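Local coordinates for protein-glutamine gamma-glutamyltransferase 2 (Pagrus major, PDB 1G0D) that probably catalyses the calcium-dependent cross-linking of protein glutamine side chains to lysines and other primary amines, at residues A[472-477]-A[495-500]; A[489-494]-A[537-542]; A[412-417]-A[573-578]; A[502-507]-A[563-568]. All coordinates share one frame; numbering follows the deposited sequence.

The four contacts lie in the first of the two C-terminal beta-barrels, and interaction 3 ties it to the catalytic core. Interactions 1 and 2 share strand 488-496 and lie in one three-stranded sheet, their centres about 13 Å apart. Interactions 3 and 4 lie in the facing mixed sheet, centres about 12 Å apart, where Ile-574 O is 2.7 Å from Leu-565 N. Leu-473 and Leu-475 join the sheets by packing on Leu-565, and the centres of interactions 1 and 4 are about 10 Å apart. Interaction 3 reaches core strand 409-414. Ser-476, Ile-477 and Ala-578 belong to the GTP site inferred by similarity; none of the four contacts holds Cys-272, His-332 or Asp-355 of the active site.

Interaction 1. Residues A[472-477]-A[495-500]; sequences RLQLSI and KNEGGR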
loop_
_atom_site.group_PDB
_atom_site.type_symbol
_atom_site.label_atom_id
_atom_site.label_comp_id
_atom_site.label_asym_id
_atom_site.label_seq_id
_atom_site.Cartn_x
_atom_site.Cartn_y
_atom_site.Cartn_z
ATOM N N ARG A 472 21.114 37.237 3.462
ATOM C CA ARG A 472 22.181 36.199 3.446
ATOM C C ARG A 472 22.083 35.379 2.176
ATOM O O ARG A 472 21.160 35.554 1.382
ATOM C CB ARG A 472 22.035 35.275 4.651
ATOM C CG ARG A 472 20.665 34.619 4.780
ATOM C CD ARG A 472 19.826 35.286 5.877
ATOM N NE ARG A 472 19.117 36.484 5.408
ATOM C CZ ARG A 472 18.049 36.471 4.602
ATOM N NH1 ARG A 472 17.544 35.321 4.163
ATOM N NH2 ARG A 472 17.493 37.614 4.219
ATOM N N LEU A 473 23.042 34.486 1.978
ATOM C CA LEU A 473 23.027 33.658 0.793
ATOM C C LEU A 473 21.892 32.630 0.849
ATOM O O LEU A 473 21.634 32.038 1.896
ATOM C CB LEU A 473 24.376 32.964 0.644
ATOM C CG LEU A 473 25.439 33.559 -0.305
ATOM C CD1 LEU A 473 25.083 34.964 -0.740
ATOM C CD2 LEU A 473 26.793 33.560 0.408
ATOM N N GLN A 474 21.217 32.426 -0.279
ATOM C CA GLN A 474 20.124 31.467 -0.355
ATOM C C GLN A 474 20.245 30.669 -1.633
ATOM O O GLN A 474 20.153 31.208 -2.729
ATOM C CB GLN A 474 18.777 32.184 -0.315
ATOM C CG GLN A 474 18.594 33.099 0.898
ATOM C CD GLN A 474 18.566 32.342 2.233
ATOM O OE1 GLN A 474 18.688 32.943 3.310
ATOM N NE2 GLN A 474 18.406 31.019 2.165
ATOM N N LEU A 475 20.444 29.368 -1.482
ATOM C CA LEU A 475 20.631 28.467 -2.617
ATOM C C LEU A 475 19.333 27.748 -2.944
ATOM O O LEU A 475 18.597 27.376 -2.049
ATOM C CB LEU A 475 21.734 27.450 -2.266
ATOM C CG LEU A 475 22.629 26.785 -3.321
ATOM C CD1 LEU A 475 23.066 27.745 -4.407
ATOM C CD2 LEU A 475 23.832 26.207 -2.616
ATOM N N SER A 476 19.056 27.554 -4.229
ATOM C CA SER A 476 17.839 26.873 -4.652
ATOM C C SER A 476 18.004 26.315 -6.058
ATOM O O SER A 476 18.706 26.915 -6.853
ATOM C CB SER A 476 16.659 27.850 -4.620
ATOM O OG SER A 476 16.685 28.753 -5.719
ATOM N N ILE A 477 17.377 25.173 -6.350
ATOM C CA ILE A 477 17.447 24.531 -7.672
ATOM C C ILE A 477 16.070 24.576 -8.286
ATOM O O ILE A 477 15.087 24.390 -7.577
ATOM C CB ILE A 477 17.903 23.048 -7.563
ATOM C CG1 ILE A 477 19.313 22.995 -6.987
ATOM C CG2 ILE A 477 17.922 22.385 -8.914
ATOM C CD1 ILE A 477 19.598 21.740 -6.251
ATOM N N LYS A 495 20.777 33.464 -3.973
ATOM C CA LYS A 495 20.209 34.781 -3.711
ATOM C C LYS A 495 20.925 35.406 -2.563
ATOM O O LYS A 495 20.876 34.906 -1.455
ATOM C CB LYS A 495 18.709 34.714 -3.328
ATOM C CG LYS A 495 17.679 34.818 -4.492
ATOM C CD LYS A 495 16.452 33.875 -4.325
ATOM C CE LYS A 495 16.841 32.459 -3.764
ATOM N NZ LYS A 495 17.207 31.386 -4.756
ATOM N N ASN A 496 21.590 36.509 -2.810
ATOM C CA ASN A 496 22.254 37.184 -1.724
ATOM C C ASN A 496 21.280 38.226 -1.190
ATOM O O ASN A 496 21.112 39.268 -1.794
ATOM C CB ASN A 496 23.546 37.860 -2.217
ATOM C CG ASN A 496 24.245 38.636 -1.122
ATOM O OD1 ASN A 496 23.757 38.722 0.007
ATOM N ND2 ASN A 496 25.392 39.215 -1.446
ATOM N N GLU A 497 20.591 37.956 -0.101
ATOM C CA GLU A 497 19.729 39.008 0.406
ATOM C C GLU A 497 20.427 39.667 1.585
ATOM O O GLU A 497 19.871 39.794 2.678
ATOM C CB GLU A 497 18.356 38.490 0.832
ATOM C CG GLU A 497 17.901 37.238 0.145
ATOM C CD GLU A 497 17.777 36.110 1.144
ATOM O OE1 GLU A 497 16.671 35.533 1.283
ATOM O OE2 GLU A 497 18.799 35.813 1.806
ATOM N N GLY A 498 21.665 40.071 1.337
ATOM C CA GLY A 498 22.466 40.722 2.345
ATOM C C GLY A 498 22.858 42.087 1.817
ATOM O O GLY A 498 22.631 42.395 0.645
ATOM N N GLY A 499 23.471 42.896 2.673
ATOM C CA GLY A 499 23.852 44.237 2.275
ATOM C C GLY A 499 25.171 44.406 1.561
ATOM O O GLY A 499 25.296 45.315 0.737
ATOM N N ARG A 500 26.140 43.548 1.872
ATOM C CA ARG A 500 27.468 43.610 1.267
ATOM C C ARG A 500 27.631 42.498 0.231
ATOM O O ARG A 500 26.975 41.461 0.333
ATOM C CB ARG A 500 28.536 43.483 2.357
ATOM C CG ARG A 500 28.089 44.057 3.701
ATOM C CD ARG A 500 29.201 44.102 4.746
ATOM N NE ARG A 500 30.031 45.312 4.684
ATOM C CZ ARG A 500 29.884 46.375 5.475
ATOM N NH1 ARG A 500 28.934 46.398 6.399
ATOM N NH2 ARG A 500 30.709 47.409 5.356
#
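Gln-474 O accepts a hydrogen bond from Lys-495 N at 2.7 Å, the shortest bond of this antiparallel pair. The return bond, from Gln-474 N to Lys-495 O, is bent and weak. One step outward Glu-497 N donates to Arg-472 O at 2.9 Å; the bond is nearly straight at hydrogen (167°), although the donor stands well above the carbonyl plane. Arg-472 NH1 donates to Gln-474 OE1, 2.8 Å away, so the amide gives the guanidinium a partner two residues further along the same segment. The carboxylate of Glu-497 lies over a face of that guanidinium, attracting it by charge rather than along an N-H, but the exact place of OE2 is doubtful. Lys-495 bends along its length to bring NZ weakly to Ser-476 OG, while its firmer partner is Glu-493. Asn-496 holds CG anti to its backbone N (chi1 177°), and ND2 donates to Arg-500 O and Val-532 O, tying down the turn. Glycine suits position 498, since a CB there would run into Asn-496 OD1. On the face of Asn-496, opposite Gln-474 and Lys-495, Leu-473 lays CD1 against Asn-496 CB at 3.6 Å, then packs on Leu-565 and Ile-574 of the facing sheet. Thus Gln-474, Ser-476 and Lys-495 make one face polar and charged, while the other, with Leu-473, turns toward the barrel interior; Ser-476 and Ile-477, probable GTP-site residues, continue the same strand.

Interaction 2. Residues A[489-494]-A[537-542]; sequences DVIVEV and AHKEVM
Val-492 and Glu-540 mark the middle of an antiparallel pairing between strands 488-496 and 536-544, part of the three-stranded sheet of the beta-barrel. Six backbone bonds join the strands. That from Val-492 N to Glu-540 O, 2.8 Å long, is almost straight; those joining Val-490 and Met-542 are longer and more bent. At the alternate positions, the CA hydrogens of Ile-491 and Glu-493 approach Glu-540 O and His-538 O.

Charged groups gather on the face of Glu-493 and Lys-539, whose chains run next to each other out from the sheet. Glu-493 has CG anti to its backbone N (chi1 165°), and OE1 rests 3.0 Å from Lys-539 CE, whereas NZ stays 4.2 Å from OE1, beyond a salt bridge. OE2 instead bridges to Lys-478 and Lys-495. An alanine in place of Glu-493 would probably leave those two lysines without their shared carboxylate and remove the CG, CD and OE1 contacts along the Lys-539 chain. Further along, Asp-489 sets CB 3.5 Å from Val-541 CG1 while its carboxylate pairs with Arg-543.

Apolar contacts occur on both faces. Ile-491 CG1 meets Val-541 CG2 at 3.9 Å. On the other face Val-490, Val-492 and Val-494, whose beta-branching favours an extended backbone, turn compact apolar ends to the barrel interior, and Met-542 eclipses CE with CB (chi3 0°), which carries CE to 4.3 Å from Val-492 CG2.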
loop_
_atom_site.group_PDB
_atom_site.type_symbol
_atom_site.label_atom_id
_atom_site.label_comp_id
_atom_site.label_asym_id
_atom_site.label_seq_id
_atom_site.Cartn_x
_atom_site.Cartn_y
_atom_site.Cartn_z
ATOM N N ASP A 489 17.500 22.355 -19.138
ATOM C CA ASP A 489 18.312 23.140 -18.244
ATOM C C ASP A 489 17.685 23.102 -16.870
ATOM O O ASP A 489 16.461 22.960 -16.740
ATOM C CB ASP A 489 18.377 24.598 -18.687
ATOM C CG ASP A 489 18.722 24.754 -20.151
ATOM O OD1 ASP A 489 18.310 25.782 -20.732
ATOM O OD2 ASP A 489 19.396 23.865 -20.718
ATOM N N VAL A 490 18.540 23.207 -15.854
ATOM C CA VAL A 490 18.141 23.252 -14.451
ATOM C C VAL A 490 18.858 24.478 -13.905
ATOM O O VAL A 490 20.074 24.560 -13.995
ATOM C CB VAL A 490 18.679 22.026 -13.643
ATOM C CG1 VAL A 490 18.416 22.237 -12.182
ATOM C CG2 VAL A 490 18.026 20.739 -14.117
ATOM N N ILE A 491 18.138 25.437 -13.345
ATOM C CA ILE A 491 18.832 26.585 -12.788
ATOM C C ILE A 491 19.140 26.407 -11.314
ATOM O O ILE A 491 18.344 25.837 -10.561
ATOM C CB ILE A 491 18.034 27.868 -12.943
ATOM C CG1 ILE A 491 17.763 28.100 -14.405
ATOM C CG2 ILE A 491 18.802 29.038 -12.403
ATOM C CD1 ILE A 491 16.435 27.596 -14.748
ATOM N N VAL A 492 20.325 26.869 -10.926
ATOM C CA VAL A 492 20.780 26.839 -9.548
ATOM C C VAL A 492 20.923 28.326 -9.248
ATOM O O VAL A 492 21.795 28.984 -9.796
ATOM C CB VAL A 492 22.170 26.132 -9.417
ATOM C CG1 VAL A 492 22.680 26.215 -7.988
ATOM C CG2 VAL A 492 22.040 24.675 -9.810
ATOM N N GLU A 493 20.052 28.867 -8.396
ATOM C CA GLU A 493 20.114 30.271 -8.096
ATOM C C GLU A 493 20.562 30.558 -6.690
ATOM O O GLU A 493 20.055 29.995 -5.736
ATOM C CB GLU A 493 18.755 30.898 -8.348
ATOM C CG GLU A 493 18.595 32.269 -7.731
ATOM C CD GLU A 493 17.261 32.917 -8.059
ATOM O OE1 GLU A 493 17.214 33.722 -9.019
ATOM O OE2 GLU A 493 16.266 32.622 -7.349
ATOM N N VAL A 494 21.542 31.446 -6.576
ATOM C CA VAL A 494 22.094 31.878 -5.298
ATOM C C VAL A 494 21.529 33.272 -5.045
ATOM O O VAL A 494 21.760 34.171 -5.833
ATOM C CB VAL A 494 23.638 31.999 -5.384
ATOM C CG1 VAL A 494 24.171 32.396 -4.035
ATOM C CG2 VAL A 494 24.265 30.693 -5.898
ATOM N N ALA A 537 20.610 38.407 -7.267
ATOM C CA ALA A 537 20.722 36.940 -7.305
ATOM C C ALA A 537 21.409 36.406 -8.551
ATOM O O ALA A 537 21.052 36.784 -9.666
ATOM C CB ALA A 537 19.330 36.291 -7.186
ATOM N N HIS A 538 22.369 35.508 -8.358
ATOM C CA HIS A 538 23.096 34.908 -9.478
ATOM C C HIS A 538 22.470 33.578 -9.907
ATOM O O HIS A 538 22.279 32.682 -9.095
ATOM C CB HIS A 538 24.572 34.688 -9.087
ATOM C CG HIS A 538 25.330 33.805 -10.027
ATOM N ND1 HIS A 538 26.007 34.292 -11.127
ATOM C CD2 HIS A 538 25.520 32.465 -10.039
ATOM C CE1 HIS A 538 26.573 33.292 -11.777
ATOM N NE2 HIS A 538 26.298 32.171 -11.135
ATOM N N LYS A 539 22.162 33.459 -11.189
ATOM C CA LYS A 539 21.577 32.237 -11.714
ATOM C C LYS A 539 22.517 31.492 -12.657
ATOM O O LYS A 539 22.924 32.025 -13.686
ATOM C CB LYS A 539 20.290 32.539 -12.468
ATOM C CG LYS A 539 19.155 33.059 -11.609
ATOM C CD LYS A 539 17.833 32.876 -12.352
ATOM C CE LYS A 539 16.783 33.919 -11.972
ATOM N NZ LYS A 539 15.605 33.905 -12.907
ATOM N N GLU A 540 22.856 30.255 -12.302
ATOM C CA GLU A 540 23.716 29.419 -13.127
ATOM C C GLU A 540 22.872 28.292 -13.672
ATOM O O GLU A 540 21.925 27.841 -13.029
ATOM C CB GLU A 540 24.865 28.831 -12.313
ATOM C CG GLU A 540 26.144 29.637 -12.387
ATOM C CD GLU A 540 27.013 29.242 -13.556
ATOM O OE1 GLU A 540 26.846 29.849 -14.633
ATOM O OE2 GLU A 540 27.856 28.330 -13.398
ATOM N N VAL A 541 23.209 27.849 -14.871
ATOM C CA VAL A 541 22.485 26.776 -15.525
ATOM C C VAL A 541 23.325 25.516 -15.763
ATOM O O VAL A 541 24.542 25.565 -15.982
ATOM C CB VAL A 541 21.930 27.266 -16.885
ATOM C CG1 VAL A 541 21.333 26.112 -17.651
ATOM C CG2 VAL A 541 20.898 28.349 -16.651
ATOM N N MET A 542 22.662 24.372 -15.690
ATOM C CA MET A 542 23.320 23.110 -15.934
ATOM C C MET A 542 22.463 22.428 -16.958
ATOM O O MET A 542 21.295 22.185 -16.717
ATOM C CB MET A 542 23.363 22.289 -14.656
ATOM C CG MET A 542 23.928 20.881 -14.816
ATOM S SD MET A 542 24.235 20.115 -13.194
ATOM C CE MET A 542 23.692 21.462 -12.073
#

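Interaction 3. Residues A[412-417]-A[573-578]; sequences ITEDHA and PIMTVA
Ile-412 turns CG2 anti to its backbone N, and Met-575 folds CE back into an eclipsed position over CB (chi3 -3°); this gives Ile-412 CG2 the methionine CE as a neighbour in addition to CB. Ile-412 CG2 lies 3.3 Å from Met-575 CB, a tight fit. The same CE also touches CG of Glu-414, its partner in the parallel pairing, at 3.5 Å; a flexible, unbranched methionine suits a place where it must fit two unlike neighbours. Pro-573 adds its ring carbon CG alongside Ile-412 CG1.

The backbones run parallel, with Thr-413 beside Ile-574 and Glu-414 beside Met-575. Thr-413 N donates to Pro-573 O at 2.8 Å, and Met-575 N to Thr-413 O, both nearly along the C=O axis; Asp-415 N to Met-575 O is weak. These bonds join strand 409-414 of the catalytic core to strand 573-581 of the first C-terminal beta-barrel within one mixed sheet.

Beyond the strand, poorly ordered His-416 has Val-577 O over one ring face, 3.5 Å from the plane and above its centre. Glu-414 OE1 takes a weak bond from ND1 in the ring plane, while NE2 pairs with Trp-167. An alanine at Glu-414 would probably leave ND1 without this partner and open a gap beside Met-575 CE. Thr-576 OG1 bonds back to Met-575 O at 2.8 Å.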
loop_
_atom_site.group_PDB
_atom_site.type_symbol
_atom_site.label_atom_id
_atom_site.label_comp_id
_atom_site.label_asym_id
_atom_site.label_seq_id
_atom_site.Cartn_x
_atom_site.Cartn_y
_atom_site.Cartn_z
ATOM N N ILE A 412 27.372 21.171 7.163
ATOM C CA ILE A 412 26.682 21.761 6.025
ATOM C C ILE A 412 25.328 22.254 6.475
ATOM O O ILE A 412 24.593 21.521 7.144
ATOM C CB ILE A 412 26.443 20.744 4.925
ATOM C CG1 ILE A 412 27.786 20.324 4.315
ATOM C CG2 ILE A 412 25.492 21.333 3.896
ATOM C CD1 ILE A 412 27.691 19.439 3.092
ATOM N N THR A 413 25.009 23.502 6.138
ATOM C CA THR A 413 23.709 24.076 6.498
ATOM C C THR A 413 22.810 23.713 5.344
ATOM O O THR A 413 23.158 23.936 4.183
ATOM C CB THR A 413 23.730 25.619 6.635
ATOM O OG1 THR A 413 24.815 26.034 7.481
ATOM C CG2 THR A 413 22.450 26.078 7.261
ATOM N N GLU A 414 21.655 23.146 5.645
ATOM C CA GLU A 414 20.805 22.745 4.556
ATOM C C GLU A 414 19.403 23.322 4.493
ATOM O O GLU A 414 18.666 23.278 5.473
ATOM C CB GLU A 414 20.717 21.221 4.530
ATOM C CG GLU A 414 20.802 20.649 3.140
ATOM C CD GLU A 414 19.862 19.500 2.931
ATOM O OE1 GLU A 414 19.193 19.469 1.865
ATOM O OE2 GLU A 414 19.794 18.640 3.841
ATOM N N ASP A 415 19.051 23.903 3.350
ATOM C CA ASP A 415 17.681 24.365 3.168
ATOM C C ASP A 415 17.050 23.462 2.107
ATOM O O ASP A 415 17.375 23.557 0.911
ATOM C CB ASP A 415 17.578 25.828 2.726
ATOM C CG ASP A 415 16.134 26.391 2.909
ATOM O OD1 ASP A 415 15.152 25.668 2.578
ATOM O OD2 ASP A 415 15.980 27.547 3.389
ATOM N N HIS A 416 16.151 22.597 2.586
ATOM C CA HIS A 416 15.412 21.588 1.815
ATOM C C HIS A 416 15.017 20.671 2.969
ATOM O O HIS A 416 13.924 20.126 3.037
ATOM C CB HIS A 416 16.341 20.833 0.843
ATOM C CG HIS A 416 15.738 19.589 0.263
ATOM N ND1 HIS A 416 16.284 18.334 0.451
ATOM C CD2 HIS A 416 14.643 19.404 -0.513
ATOM C CE1 HIS A 416 15.550 17.434 -0.180
ATOM N NE2 HIS A 416 14.548 18.058 -0.774
ATOM N N ALA A 417 15.977 20.532 3.869
ATOM C CA ALA A 417 15.888 19.765 5.097
ATOM C C ALA A 417 14.761 18.748 5.265
ATOM O O ALA A 417 14.298 18.139 4.304
ATOM C CB ALA A 417 15.865 20.739 6.252
ATOM N N PRO A 573 29.349 26.071 4.921
ATOM C CA PRO A 573 28.834 25.742 3.588
ATOM C C PRO A 573 27.303 25.534 3.541
ATOM O O PRO A 573 26.704 25.086 4.521
ATOM C CB PRO A 573 29.617 24.485 3.199
ATOM C CG PRO A 573 30.074 23.883 4.495
ATOM C CD PRO A 573 30.201 25.009 5.486
ATOM N N ILE A 574 26.690 25.862 2.397
ATOM C CA ILE A 574 25.237 25.736 2.200
ATOM C C ILE A 574 24.917 24.715 1.133
ATOM O O ILE A 574 25.492 24.752 0.050
ATOM C CB ILE A 574 24.591 27.057 1.707
ATOM C CG1 ILE A 574 24.638 28.129 2.783
ATOM C CG2 ILE A 574 23.139 26.837 1.379
ATOM C CD1 ILE A 574 23.869 29.376 2.381
ATOM N N MET A 575 23.959 23.835 1.413
ATOM C CA MET A 575 23.577 22.807 0.447
ATOM C C MET A 575 22.077 22.811 0.153
ATOM O O MET A 575 21.272 23.321 0.935
ATOM C CB MET A 575 23.988 21.414 0.956
ATOM C CG MET A 575 24.369 20.402 -0.146
ATOM S SD MET A 575 24.132 18.661 0.350
ATOM C CE MET A 575 23.597 18.891 2.102
ATOM N N THR A 576 21.714 22.243 -0.991
ATOM C CA THR A 576 20.331 22.137 -1.407
ATOM C C THR A 576 20.258 21.030 -2.425
ATOM O O THR A 576 21.016 21.003 -3.379
ATOM C CB THR A 576 19.814 23.421 -2.046
ATOM O OG1 THR A 576 19.724 24.448 -1.051
ATOM C CG2 THR A 576 18.440 23.191 -2.591
ATOM N N VAL A 577 19.358 20.088 -2.224
ATOM C CA VAL A 577 19.252 19.008 -3.177
ATOM C C VAL A 577 17.893 19.009 -3.838
ATOM O O VAL A 577 16.937 19.479 -3.264
ATOM C CB VAL A 577 19.501 17.672 -2.489
ATOM C CG1 VAL A 577 19.331 16.527 -3.482
ATOM C CG2 VAL A 577 20.898 17.675 -1.941
ATOM N N ALA A 578 17.828 18.520 -5.066
ATOM C CA ALA A 578 16.579 18.456 -5.797
ATOM C C ALA A 578 16.559 17.157 -6.567
ATOM O O ALA A 578 17.579 16.748 -7.108
ATOM C CB ALA A 578 16.478 19.621 -6.758
#

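Interaction 4. Residues A[502-507]-A[563-568]; sequences AHAQLT and ALLDAP
Gln-505 pairs with Asp-566 and Thr-507 with Leu-564 as hydrogen-bonded antiparallel pairs, the two strand axes running 167° apart and approaching to 4.7 Å. At the Thr-507 end the bonds are firm, with Leu-564 N to Thr-507 O 2.8 Å long. Toward Asp-566 they become uneven: Asp-566 N reaches Gln-505 O at 2.9 Å, whereas the bond from Gln-505 N to Asp-566 O is weak.

Leu-506 holds CG anti to its backbone N (chi1 -162°) and carries CD2 across to Leu-565 CD2, 3.8 Å away. The same methyl lies 3.3 Å from Leu-564 O, and Ala-563 CB borders it more loosely. Two leucines suit this face, which looks into the barrel, because each can bend its branched end toward the other. On the opposite face Thr-507 CB faces Leu-564 CB at 4.0 Å, and its OG1 shares a hydrogen bond with Thr-527 OG1. Ala-504 fits where the second segment leaves the strand: its small CB sits beside Asp-566 O and the ring of Pro-568, though the proline is poorly ordered and its close approach should be read with caution. Asp-566 swings its carboxylate away from the first segment to a salt bridge with Arg-410.

Strand 525-532 flanks the pair on the Gln-505 side and strand 573-581 on the Asp-566 side, both by backbone hydrogen bonds. Across the barrel interior, Leu-565 packs on Leu-475 of strand 473-479 and on Val-494 of strand 488-496.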
loop_
_atom_site.group_PDB
_atom_site.type_symbol
_atom_site.label_atom_id
_atom_site.label_comp_id
_atom_site.label_asym_id
_atom_site.label_seq_id
_atom_site.Cartn_x
_atom_site.Cartn_y
_atom_site.Cartn_z
ATOM N N ALA A 502 29.010 39.362 -1.935
ATOM C CA ALA A 502 29.483 38.084 -1.438
ATOM C C ALA A 502 30.059 37.220 -2.503
ATOM O O ALA A 502 29.413 36.920 -3.495
ATOM C CB ALA A 502 28.371 37.365 -0.781
ATOM N N HIS A 503 31.284 36.800 -2.285
ATOM C CA HIS A 503 31.957 35.954 -3.249
ATOM C C HIS A 503 32.022 34.548 -2.660
ATOM O O HIS A 503 32.452 34.368 -1.525
ATOM C CB HIS A 503 33.373 36.501 -3.522
ATOM C CG HIS A 503 33.591 37.921 -3.063
ATOM N ND1 HIS A 503 33.245 39.015 -3.832
ATOM C CD2 HIS A 503 34.163 38.422 -1.941
ATOM C CE1 HIS A 503 33.595 40.122 -3.206
ATOM N NE2 HIS A 503 34.155 39.792 -2.055
ATOM N N ALA A 504 31.588 33.549 -3.415
ATOM C CA ALA A 504 31.606 32.187 -2.904
ATOM C C ALA A 504 31.905 31.153 -3.996
ATOM O O ALA A 504 32.006 31.474 -5.184
ATOM C CB ALA A 504 30.272 31.875 -2.199
ATOM N N GLN A 505 32.087 29.909 -3.578
ATOM C CA GLN A 505 32.395 28.849 -4.517
ATOM C C GLN A 505 31.160 28.009 -4.669
ATOM O O GLN A 505 30.647 27.469 -3.693
ATOM C CB GLN A 505 33.537 27.991 -3.980
ATOM C CG GLN A 505 34.322 27.230 -5.046
ATOM C CD GLN A 505 35.257 28.128 -5.826
ATOM O OE1 GLN A 505 35.852 29.060 -5.268
ATOM N NE2 GLN A 505 35.392 27.857 -7.125
ATOM N N LEU A 506 30.712 27.866 -5.903
ATOM C CA LEU A 506 29.504 27.137 -6.194
ATOM C C LEU A 506 29.727 25.809 -6.907
ATOM O O LEU A 506 29.988 25.771 -8.107
ATOM C CB LEU A 506 28.620 28.047 -7.041
ATOM C CG LEU A 506 27.116 27.899 -7.270
ATOM C CD1 LEU A 506 26.864 27.579 -8.734
ATOM C CD2 LEU A 506 26.533 26.858 -6.369
ATOM N N THR A 507 29.602 24.714 -6.175
ATOM C CA THR A 507 29.748 23.389 -6.769
ATOM C C THR A 507 28.384 22.773 -7.114
ATOM O O THR A 507 27.484 22.756 -6.282
ATOM C CB THR A 507 30.434 22.440 -5.795
ATOM O OG1 THR A 507 31.638 23.042 -5.300
ATOM C CG2 THR A 507 30.728 21.113 -6.479
ATOM N N ALA A 563 23.682 21.211 -4.916
ATOM C CA ALA A 563 24.459 22.414 -5.105
ATOM C C ALA A 563 25.054 22.737 -3.761
ATOM O O ALA A 563 24.388 22.606 -2.735
ATOM C CB ALA A 563 23.578 23.557 -5.592
ATOM N N LEU A 564 26.327 23.105 -3.764
ATOM C CA LEU A 564 27.035 23.456 -2.533
ATOM C C LEU A 564 27.447 24.892 -2.746
ATOM O O LEU A 564 27.844 25.271 -3.843
ATOM C CB LEU A 564 28.287 22.592 -2.383
ATOM C CG LEU A 564 28.773 22.104 -1.028
ATOM C CD1 LEU A 564 29.976 22.901 -0.636
ATOM C CD2 LEU A 564 27.680 22.183 0.011
ATOM N N LEU A 565 27.348 25.710 -1.720
ATOM C CA LEU A 565 27.733 27.100 -1.864
ATOM C C LEU A 565 28.646 27.341 -0.704
ATOM O O LEU A 565 28.157 27.552 0.392
ATOM C CB LEU A 565 26.514 28.001 -1.719
ATOM C CG LEU A 565 26.305 29.297 -2.499
ATOM C CD1 LEU A 565 26.416 30.468 -1.556
ATOM C CD2 LEU A 565 27.296 29.407 -3.610
ATOM N N ASP A 566 29.956 27.271 -0.890
ATOM C CA ASP A 566 30.760 27.546 0.268
ATOM C C ASP A 566 30.743 29.030 0.485
ATOM O O ASP A 566 31.406 29.821 -0.200
ATOM C CB ASP A 566 32.172 27.031 0.162
ATOM C CG ASP A 566 32.649 26.476 1.486
ATOM O OD1 ASP A 566 33.279 25.387 1.490
ATOM O OD2 ASP A 566 32.365 27.135 2.522
ATOM N N ALA A 567 29.907 29.377 1.454
ATOM C CA ALA A 567 29.660 30.735 1.856
ATOM C C ALA A 567 30.827 31.354 2.601
ATOM O O ALA A 567 31.246 30.865 3.656
ATOM C CB ALA A 567 28.385 30.788 2.731
ATOM N N PRO A 568 31.371 32.445 2.046
ATOM C CA PRO A 568 32.495 33.249 2.555
ATOM C C PRO A 568 32.341 33.745 4.021
ATOM O O PRO A 568 31.226 34.189 4.405
ATOM C CB PRO A 568 32.561 34.425 1.570
ATOM C CG PRO A 568 31.203 34.410 0.853
ATOM C CD PRO A 568 30.882 32.957 0.752
#